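PDB 2G8S: Glucose/sorbosone dehydrogenases from Escherichia coli K12, which belongs to the glucose/sorbosone dehydrogenase family, has a beta-propeller fold and carries a bound calcium ion. Local coordinates for residues A[72-75]-A[79-82]; A[212-217]-A[291-296]; A[271-276]-A[300-305]. One frame throughout, in Å; residues are numbered along the deposited sequence. Where two conformers were deposited one is given.

Contact 1: A[72-75]-A[79-82]; sequences VLAP and QSRR. With EDO (1,2-ethanediol), chain J.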
loop_
_atom_site.group_PDB
_atom_site.type_symbol
_atom_site.label_atom_id
_atom_site.label_comp_id
_atom_site.label_asym_id
_atom_site.label_seq_id
_atom_site.Cartn_x
_atom_site.Cartn_y
_atom_site.Cartn_z
ATOM N N VAL A 72 0.831 3.452 -9.874
ATOM C CA VAL A 72 -0.620 3.589 -10.032
ATOM C C VAL A 72 -0.920 4.486 -11.230
ATOM O O VAL A 72 -0.301 5.532 -11.385
ATOM C CB VAL A 72 -1.290 4.181 -8.742
ATOM C CG1 VAL A 72 -2.804 4.309 -8.919
ATOM C CG2 VAL A 72 -0.956 3.336 -7.509
ATOM N N LEU A 73 -1.873 4.089 -12.067
ATOM C CA LEU A 73 -2.270 4.931 -13.194
ATOM C C LEU A 73 -3.151 6.067 -12.700
ATOM O O LEU A 73 -3.972 5.867 -11.801
ATOM C CB LEU A 73 -3.028 4.120 -14.248
ATOM C CG LEU A 73 -2.458 2.800 -14.753
ATOM C CD1 LEU A 73 -3.246 2.399 -15.983
ATOM C CD2 LEU A 73 -0.986 2.882 -15.082
ATOM N N ALA A 74 -2.987 7.263 -13.269
ATOM C CA ALA A 74 -3.901 8.368 -12.963
ATOM C C ALA A 74 -5.318 7.996 -13.417
ATOM O O ALA A 74 -5.481 7.199 -14.346
ATOM C CB ALA A 74 -3.440 9.647 -13.651
ATOM N N PRO A 75 -6.346 8.544 -12.745
ATOM C CA PRO A 75 -7.712 8.220 -13.181
ATOM C C PRO A 75 -7.988 8.571 -14.648
ATOM O O PRO A 75 -8.764 7.870 -15.296
ATOM C CB PRO A 75 -8.589 9.059 -12.250
ATOM C CG PRO A 75 -7.735 9.254 -11.021
ATOM C CD PRO A 75 -6.334 9.408 -11.552
ATOM N N GLN A 79 -6.523 9.504 -21.383
ATOM C CA GLN A 79 -6.163 10.727 -22.109
ATOM C C GLN A 79 -4.742 11.192 -21.782
ATOM O O GLN A 79 -3.976 11.546 -22.682
ATOM C CB GLN A 79 -7.163 11.859 -21.833
ATOM C CG GLN A 79 -8.556 11.666 -22.455
ATOM C CD GLN A 79 -9.457 10.734 -21.657
ATOM O OE1 GLN A 79 -10.140 9.872 -22.221
ATOM N NE2 GLN A 79 -9.469 10.904 -20.342
ATOM N N SER A 80 -4.402 11.186 -20.491
ATOM C CA SER A 80 -3.150 11.771 -19.997
ATOM C C SER A 80 -1.937 10.847 -20.079
ATOM O O SER A 80 -0.796 11.320 -20.145
ATOM C CB SER A 80 -3.317 12.196 -18.542
ATOM O OG SER A 80 -3.372 11.058 -17.699
ATOM N N ARG A 81 -2.195 9.540 -20.035
ATOM C CA ARG A 81 -1.163 8.506 -19.871
ATOM C C ARG A 81 -0.269 8.729 -18.646
ATOM O O ARG A 81 0.857 8.229 -18.590
ATOM C CB ARG A 81 -0.330 8.330 -21.150
ATOM C CG ARG A 81 -1.180 7.834 -22.321
ATOM C CD ARG A 81 -0.336 7.387 -23.499
ATOM N NE ARG A 81 0.487 6.217 -23.203
ATOM C CZ ARG A 81 0.053 4.956 -23.194
ATOM N NH1 ARG A 81 -1.220 4.670 -23.453
ATOM N NH2 ARG A 81 0.902 3.975 -22.924
ATOM N N ARG A 82 -0.800 9.451 -17.660
ATOM C CA ARG A 82 -0.045 9.763 -16.458
ATOM C C ARG A 82 0.035 8.564 -15.525
ATOM O O ARG A 82 -0.976 7.911 -15.244
ATOM C CB ARG A 82 -0.654 10.971 -15.758
ATOM C CG ARG A 82 0.074 11.376 -14.490
ATOM C CD ARG A 82 -0.615 12.550 -13.854
ATOM N NE ARG A 82 -0.440 13.777 -14.633
ATOM C CZ ARG A 82 -0.953 14.958 -14.297
ATOM N NH1 ARG A 82 -1.704 15.071 -13.208
ATOM N NH2 ARG A 82 -0.727 16.020 -15.064
HETATM C C1 EDO J . -1.254 1.064 -22.768
HETATM O O1 EDO J . -0.376 1.641 -23.739
HETATM C C2 EDO J . -2.682 1.086 -23.295
HETATM O O2 EDO J . -3.087 2.437 -23.555
#
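A74 and R82 meet where the short helix 77-80 and an ST turn connect two antiparallel neighbours of one propeller blade, strands 68-73 and 82-90. A nearly straight hydrogen bond (171°) runs from A74 N to R82 O, 2.9 Å apart, the donor lying 31° out of the carbonyl plane. Beside it the A74 methyl rests against the root of the arginine, with A74 CB 3.7 Å from R82 CB. With chi1 at -180° the R82 chain starts out past this methyl, R82 CG 4.0 Å from A74 CB; its guanidinium goes on to Q172 OE1 and to a cation-pi contact with Y102. S80 OG accepts from R82 N at 3.0 Å, which forms the ST turn, and is also bonded to D76 OD1. R81, between S80 and R82, is the first residue past the helix, has positive phi and directs its CB away from 72-75. R81 NH1 reaches O2 of a 1,2-ethanediol at 2.9 Å and R81 NH2 reaches O1 of the diol at 2.8 Å, while NE and NH2 also bond to the carbonyls of L105 and S106. Main-chain and hydroxyl bonds thus fix the turn, and both arginine heads find polar partners beyond it.

Contact 2: A[212-217]-A[291-296]; sequences WLNEHG and LFIGAL. With EDO (1,2-ethanediol), chain E.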
loop_
_atom_site.group_PDB
_atom_site.type_symbol
_atom_site.label_atom_id
_atom_site.label_comp_id
_atom_site.label_asym_id
_atom_site.label_seq_id
_atom_site.Cartn_x
_atom_site.Cartn_y
_atom_site.Cartn_z
ATOM N N TRP A 212 -10.233 1.934 2.639
ATOM C CA TRP A 212 -9.776 1.059 3.724
ATOM C C TRP A 212 -8.263 0.923 3.662
ATOM O O TRP A 212 -7.674 0.931 2.576
ATOM C CB TRP A 212 -10.389 -0.338 3.597
ATOM C CG TRP A 212 -11.867 -0.439 3.933
ATOM C CD1 TRP A 212 -12.832 0.514 3.754
ATOM C CD2 TRP A 212 -12.542 -1.597 4.450
ATOM N NE1 TRP A 212 -14.070 0.028 4.162
ATOM C CE2 TRP A 212 -13.915 -1.264 4.584
ATOM C CE3 TRP A 212 -12.115 -2.884 4.817
ATOM C CZ2 TRP A 212 -14.866 -2.174 5.084
ATOM C CZ3 TRP A 212 -13.059 -3.790 5.310
ATOM C CH2 TRP A 212 -14.416 -3.425 5.438
ATOM N N LEU A 213 -7.627 0.798 4.819
ATOM C CA LEU A 213 -6.195 0.552 4.831
ATOM C C LEU A 213 -5.835 -0.508 5.837
ATOM O O LEU A 213 -6.623 -0.808 6.749
ATOM C CB LEU A 213 -5.405 1.831 5.100
ATOM C CG LEU A 213 -5.396 2.568 6.428
ATOM C CD1 LEU A 213 -4.590 1.853 7.525
ATOM C CD2 LEU A 213 -4.788 3.951 6.193
ATOM N N ASN A 214 -4.644 -1.070 5.672
ATOM C CA ASN A 214 -4.117 -1.963 6.689
ATOM C C ASN A 214 -2.731 -1.529 7.133
ATOM O O ASN A 214 -2.078 -0.694 6.485
ATOM C CB ASN A 214 -4.174 -3.445 6.252
ATOM C CG ASN A 214 -3.148 -3.797 5.187
ATOM O OD1 ASN A 214 -2.008 -3.321 5.206
ATOM N ND2 ASN A 214 -3.536 -4.680 4.282
ATOM N N GLU A 215 -2.301 -2.064 8.264
ATOM C CA GLU A 215 -0.996 -1.690 8.800
ATOM C C GLU A 215 -0.367 -2.790 9.626
ATOM O O GLU A 215 -1.072 -3.605 10.240
ATOM C CB GLU A 215 -1.048 -0.376 9.596
ATOM C CG GLU A 215 -2.023 -0.333 10.731
ATOM C CD GLU A 215 -2.030 1.040 11.404
ATOM O OE1 GLU A 215 -1.009 1.377 12.037
ATOM O OE2 GLU A 215 -3.048 1.765 11.288
ATOM N N HIS A 216 0.965 -2.805 9.634
ATOM C CA HIS A 216 1.706 -3.721 10.484
ATOM C C HIS A 216 1.740 -3.228 11.914
ATOM O O HIS A 216 2.066 -2.066 12.178
ATOM C CB HIS A 216 3.152 -3.849 10.015
ATOM C CG HIS A 216 3.306 -4.597 8.736
ATOM N ND1 HIS A 216 4.523 -4.749 8.105
ATOM C CD2 HIS A 216 2.395 -5.221 7.955
ATOM C CE1 HIS A 216 4.355 -5.448 6.996
ATOM N NE2 HIS A 216 3.072 -5.746 6.883
ATOM N N GLY A 217 1.434 -4.128 12.838
ATOM C CA GLY A 217 1.713 -3.903 14.247
ATOM C C GLY A 217 3.140 -4.336 14.542
ATOM O O GLY A 217 3.829 -4.851 13.654
ATOM N N LEU A 291 -12.622 -9.738 0.563
ATOM C CA LEU A 291 -11.426 -8.923 0.596
ATOM C C LEU A 291 -10.251 -9.882 0.763
ATOM O O LEU A 291 -10.255 -10.723 1.671
ATOM C CB LEU A 291 -11.488 -7.966 1.785
ATOM C CG LEU A 291 -10.226 -7.204 2.191
ATOM C CD1 LEU A 291 -9.749 -6.295 1.060
ATOM C CD2 LEU A 291 -10.533 -6.403 3.457
ATOM N N PHE A 292 -9.251 -9.753 -0.107
ATOM C CA PHE A 292 -8.083 -10.627 -0.105
ATOM C C PHE A 292 -6.898 -9.807 0.338
ATOM O O PHE A 292 -6.658 -8.738 -0.217
ATOM C CB PHE A 292 -7.835 -11.193 -1.511
ATOM C CG PHE A 292 -8.916 -12.124 -1.973
ATOM C CD1 PHE A 292 -8.810 -13.500 -1.743
ATOM C CD2 PHE A 292 -10.050 -11.626 -2.616
ATOM C CE1 PHE A 292 -9.805 -14.372 -2.142
ATOM C CE2 PHE A 292 -11.066 -12.499 -3.031
ATOM C CZ PHE A 292 -10.947 -13.870 -2.794
ATOM N N ILE A 293 -6.185 -10.295 1.354
ATOM C CA ILE A 293 -5.065 -9.560 1.950
ATOM C C ILE A 293 -3.803 -10.411 1.964
ATOM O O ILE A 293 -3.803 -11.538 2.472
ATOM C CB ILE A 293 -5.382 -9.099 3.400
ATOM C CG1 ILE A 293 -6.728 -8.364 3.448
ATOM C CG2 ILE A 293 -4.240 -8.236 3.940
ATOM C CD1 ILE A 293 -7.102 -7.831 4.844
ATOM N N GLY A 294 -2.720 -9.883 1.400
ATOM C CA GLY A 294 -1.457 -10.602 1.446
ATOM C C GLY A 294 -0.923 -10.697 2.864
ATOM O O GLY A 294 -1.190 -9.826 3.697
ATOM N N ALA A 295 -0.164 -11.759 3.132
ATOM C CA ALA A 295 0.514 -11.917 4.404
ATOM C C ALA A 295 1.984 -12.223 4.141
ATOM O O ALA A 295 2.332 -13.252 3.534
ATOM C CB ALA A 295 -0.151 -13.016 5.231
ATOM N N LEU A 296 2.850 -11.308 4.569
ATOM C CA LEU A 296 4.288 -11.475 4.373
ATOM C C LEU A 296 4.878 -12.544 5.292
ATOM O O LEU A 296 5.661 -13.389 4.852
ATOM C CB LEU A 296 5.022 -10.145 4.575
ATOM C CG LEU A 296 4.750 -9.075 3.511
ATOM C CD1 LEU A 296 5.030 -7.691 4.078
ATOM C CD2 LEU A 296 5.584 -9.335 2.260
HETATM C C1 EDO E . -0.657 -0.548 14.464
HETATM O O1 EDO E . -0.833 0.868 14.659
HETATM C C2 EDO E . -0.065 -1.147 15.739
HETATM O O2 EDO E . -0.870 -0.776 16.855
#
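The H216 imidazole presents its edge to L296, whose CD1 lies in the ring plane 3.7 Å from H216 CE1, the leucine standing roughly perpendicular to the histidine side chain. On the same ring NE2 makes a weak hydrogen bond to V273 O. The W212 indole meets L291 aslant, with W212 CZ3 and L291 CD2 4.1 Å apart, and makes an edge-to-face pair with F278. Between these two rings lies the flat amide of N214. N214 chi1 of 73° tucks CG over its own backbone, and the amide and I293 run alongside each other in opposite senses, with N214 ND2 3.6 Å from I293 CG2. The segments point within 20° of each other and belong to second strands of successive propeller blades, joined here through side chains alone. On the other side of strand 210-216, E215 OE1 accepts from O1 of a 1,2-ethanediol at 2.7 Å and also bonds to R197 N; the E215 backbone pairs with E223, a calcium ligand. Buried leucine and isoleucine methyls thus meet an indole, an amide gripped by G201 N and S274 O, and an imidazole whose NE2 is held weakly by V273 O.

Contact 3: A[271-276]-A[300-305]; sequences PAVSGM and DVIVMS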
loop_
_atom_site.group_PDB
_atom_site.type_symbol
_atom_site.label_atom_id
_atom_site.label_comp_id
_atom_site.label_asym_id
_atom_site.label_seq_id
_atom_site.Cartn_x
_atom_site.Cartn_y
_atom_site.Cartn_z
ATOM N N PRO A 271 -0.102 -11.388 10.763
ATOM C CA PRO A 271 0.257 -11.985 9.475
ATOM C C PRO A 271 1.345 -11.197 8.735
ATOM O O PRO A 271 1.944 -11.729 7.793
ATOM C CB PRO A 271 -1.050 -11.889 8.670
ATOM C CG PRO A 271 -2.133 -11.591 9.670
ATOM C CD PRO A 271 -1.454 -10.801 10.736
ATOM N N ALA A 272 1.584 -9.954 9.178
ATOM C CA ALA A 272 2.333 -8.923 8.437
ATOM C C ALA A 272 1.603 -8.655 7.124
ATOM O O ALA A 272 2.083 -8.947 6.014
ATOM C CB ALA A 272 3.811 -9.310 8.226
ATOM N N VAL A 273 0.410 -8.090 7.295
ATOM C CA VAL A 273 -0.523 -7.847 6.201
ATOM C C VAL A 273 0.091 -6.936 5.141
ATOM O O VAL A 273 0.870 -6.027 5.458
ATOM C CB VAL A 273 -1.856 -7.238 6.719
ATOM C CG1 VAL A 273 -2.616 -8.266 7.560
ATOM C CG2 VAL A 273 -1.621 -5.949 7.519
ATOM N N SER A 274 -0.261 -7.188 3.884
ATOM C CA SER A 274 0.327 -6.437 2.776
ATOM C C SER A 274 -0.761 -5.958 1.790
ATOM O O SER A 274 -1.818 -5.505 2.212
ATOM C CB SER A 274 1.430 -7.264 2.110
ATOM O OG SER A 274 0.896 -8.471 1.600
ATOM N N GLY A 275 -0.504 -6.021 0.495
ATOM C CA GLY A 275 -1.482 -5.553 -0.482
ATOM C C GLY A 275 -2.838 -6.216 -0.325
ATOM O O GLY A 275 -2.904 -7.411 -0.007
HETATM N N MSE A 276 -3.900 -5.434 -0.550
HETATM C CA MSE A 276 -5.305 -5.848 -0.371
HETATM C C MSE A 276 -6.122 -5.575 -1.618
HETATM O O MSE A 276 -5.889 -4.573 -2.302
HETATM C CB MSE A 276 -5.991 -4.993 0.682
HETATM C CG MSE A 276 -5.423 -4.979 2.024
HETATM SE SE MSE A 276 -6.845 -4.369 3.047
HETATM C CE MSE A 276 -6.855 -2.479 2.655
ATOM N N ASP A 300 1.029 -16.287 2.850
ATOM C CA ASP A 300 -0.215 -16.681 2.194
ATOM C C ASP A 300 -1.125 -15.473 1.994
ATOM O O ASP A 300 -0.702 -14.341 2.227
ATOM C CB ASP A 300 -0.911 -17.856 2.915
ATOM C CG ASP A 300 -1.315 -17.558 4.363
ATOM O OD1 ASP A 300 -1.418 -16.381 4.773
ATOM O OD2 ASP A 300 -1.562 -18.553 5.093
ATOM N N VAL A 301 -2.341 -15.727 1.521
ATOM C CA VAL A 301 -3.366 -14.705 1.339
ATOM C C VAL A 301 -4.538 -14.976 2.276
ATOM O O VAL A 301 -5.027 -16.105 2.384
ATOM C CB VAL A 301 -3.829 -14.630 -0.139
ATOM C CG1 VAL A 301 -5.106 -13.772 -0.288
ATOM C CG2 VAL A 301 -2.690 -14.087 -1.013
ATOM N N ILE A 302 -4.966 -13.928 2.972
ATOM C CA ILE A 302 -6.111 -14.002 3.856
ATOM C C ILE A 302 -7.373 -13.708 3.061
ATOM O O ILE A 302 -7.451 -12.691 2.363
ATOM C CB ILE A 302 -5.986 -12.998 5.015
ATOM C CG1 ILE A 302 -4.574 -13.029 5.628
ATOM C CG2 ILE A 302 -7.038 -13.294 6.080
ATOM C CD1 ILE A 302 -4.343 -11.887 6.611
ATOM N N VAL A 303 -8.363 -14.593 3.175
ATOM C CA VAL A 303 -9.641 -14.412 2.504
ATOM C C VAL A 303 -10.644 -13.959 3.553
ATOM O O VAL A 303 -10.848 -14.655 4.553
ATOM C CB VAL A 303 -10.147 -15.713 1.861
ATOM C CG1 VAL A 303 -11.411 -15.437 1.057
ATOM C CG2 VAL A 303 -9.071 -16.303 0.975
HETATM N N MSE A 304 -11.251 -12.795 3.331
HETATM C CA MSE A 304 -12.170 -12.243 4.318
HETATM C C MSE A 304 -13.517 -11.921 3.715
HETATM O O MSE A 304 -13.613 -11.577 2.537
HETATM C CB MSE A 304 -11.572 -10.994 4.959
HETATM C CG MSE A 304 -10.147 -11.197 5.435
HETATM SE SE MSE A 304 -9.491 -9.759 6.458
HETATM C CE MSE A 304 -10.371 -10.237 8.164
ATOM N N SER A 305 -14.560 -12.060 4.536
ATOM C CA SER A 305 -15.922 -11.706 4.140
ATOM C C SER A 305 -16.159 -10.252 4.530
ATOM O O SER A 305 -15.942 -9.877 5.690
ATOM C CB SER A 305 -16.935 -12.593 4.873
ATOM O OG SER A 305 -16.940 -13.905 4.347
#
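I302 CD1 makes both contacts between the segments: it lies 3.8 Å from P271 CG and 3.9 Å from P271 CB, and 4.1 Å from V273 CG1. The delta methyl therefore abuts the CB-CG edge of the pyrrolidine ring, the isoleucine running at about a right angle to the proline, while V273 meets the same methyl with CG1. I302 reaches this spot through an extended end: CG1 is anti to the carbonyl carbon (chi1 -45°) and CD1 continues nearly straight (chi2 170°). W267, from the last strand of the preceding sheet, touches both V273 and I302, and E313 touches I302 from the neighbouring strand 310-317.

The two segments belong to one four-stranded antiparallel blade of the beta-propeller. Strand 273-279 is its first strand and strand 300-307 its third, so I302 reaches across the intervening strand 290-295, and the closest CA pair, V273 CA and I302 CA, is 8.6 Å apart.

Further out, backbone bonds of P271 with K297, A272 with L296 and S274 with G294 tie segment 271-276 to strand 290-295 and the turn after it. A272 has positive phi just before strand 273-279. D222 OD2 accepts from V273 N and more weakly from A272 N, while S274 OG bonds to I325 O of the following blade. At the start of the third strand D300 is clamped by both carboxylate oxygens, OD1 in a salt bridge to R316 NH1 and OD2 bonded to T319 OG1. A295, on the strand between, touches both P271 and D300.

How the contacts relate
Along the chain contact 1 closes first, and contacts 2 and 3 then alternate their segments: 212-217, 271-276, 291-296, 300-305. Contacts 2 and 3 have centres about 5 Å apart and share one blade, whose consecutive strands 273-279, 290-295 and 300-307 lie side by side; I293 O to I302 N and A295 N to D300 O are probable hydrogen bonds between them. Contact 3 works within that blade, whereas contact 2 joins it to the preceding one. Contact 1 belongs to an earlier blade, its centre about 25 Å from that of contact 2 and across the chain's centre from contact 3. They thus represent the turn, the blade interior and the blade-to-blade joining from which the propeller is built.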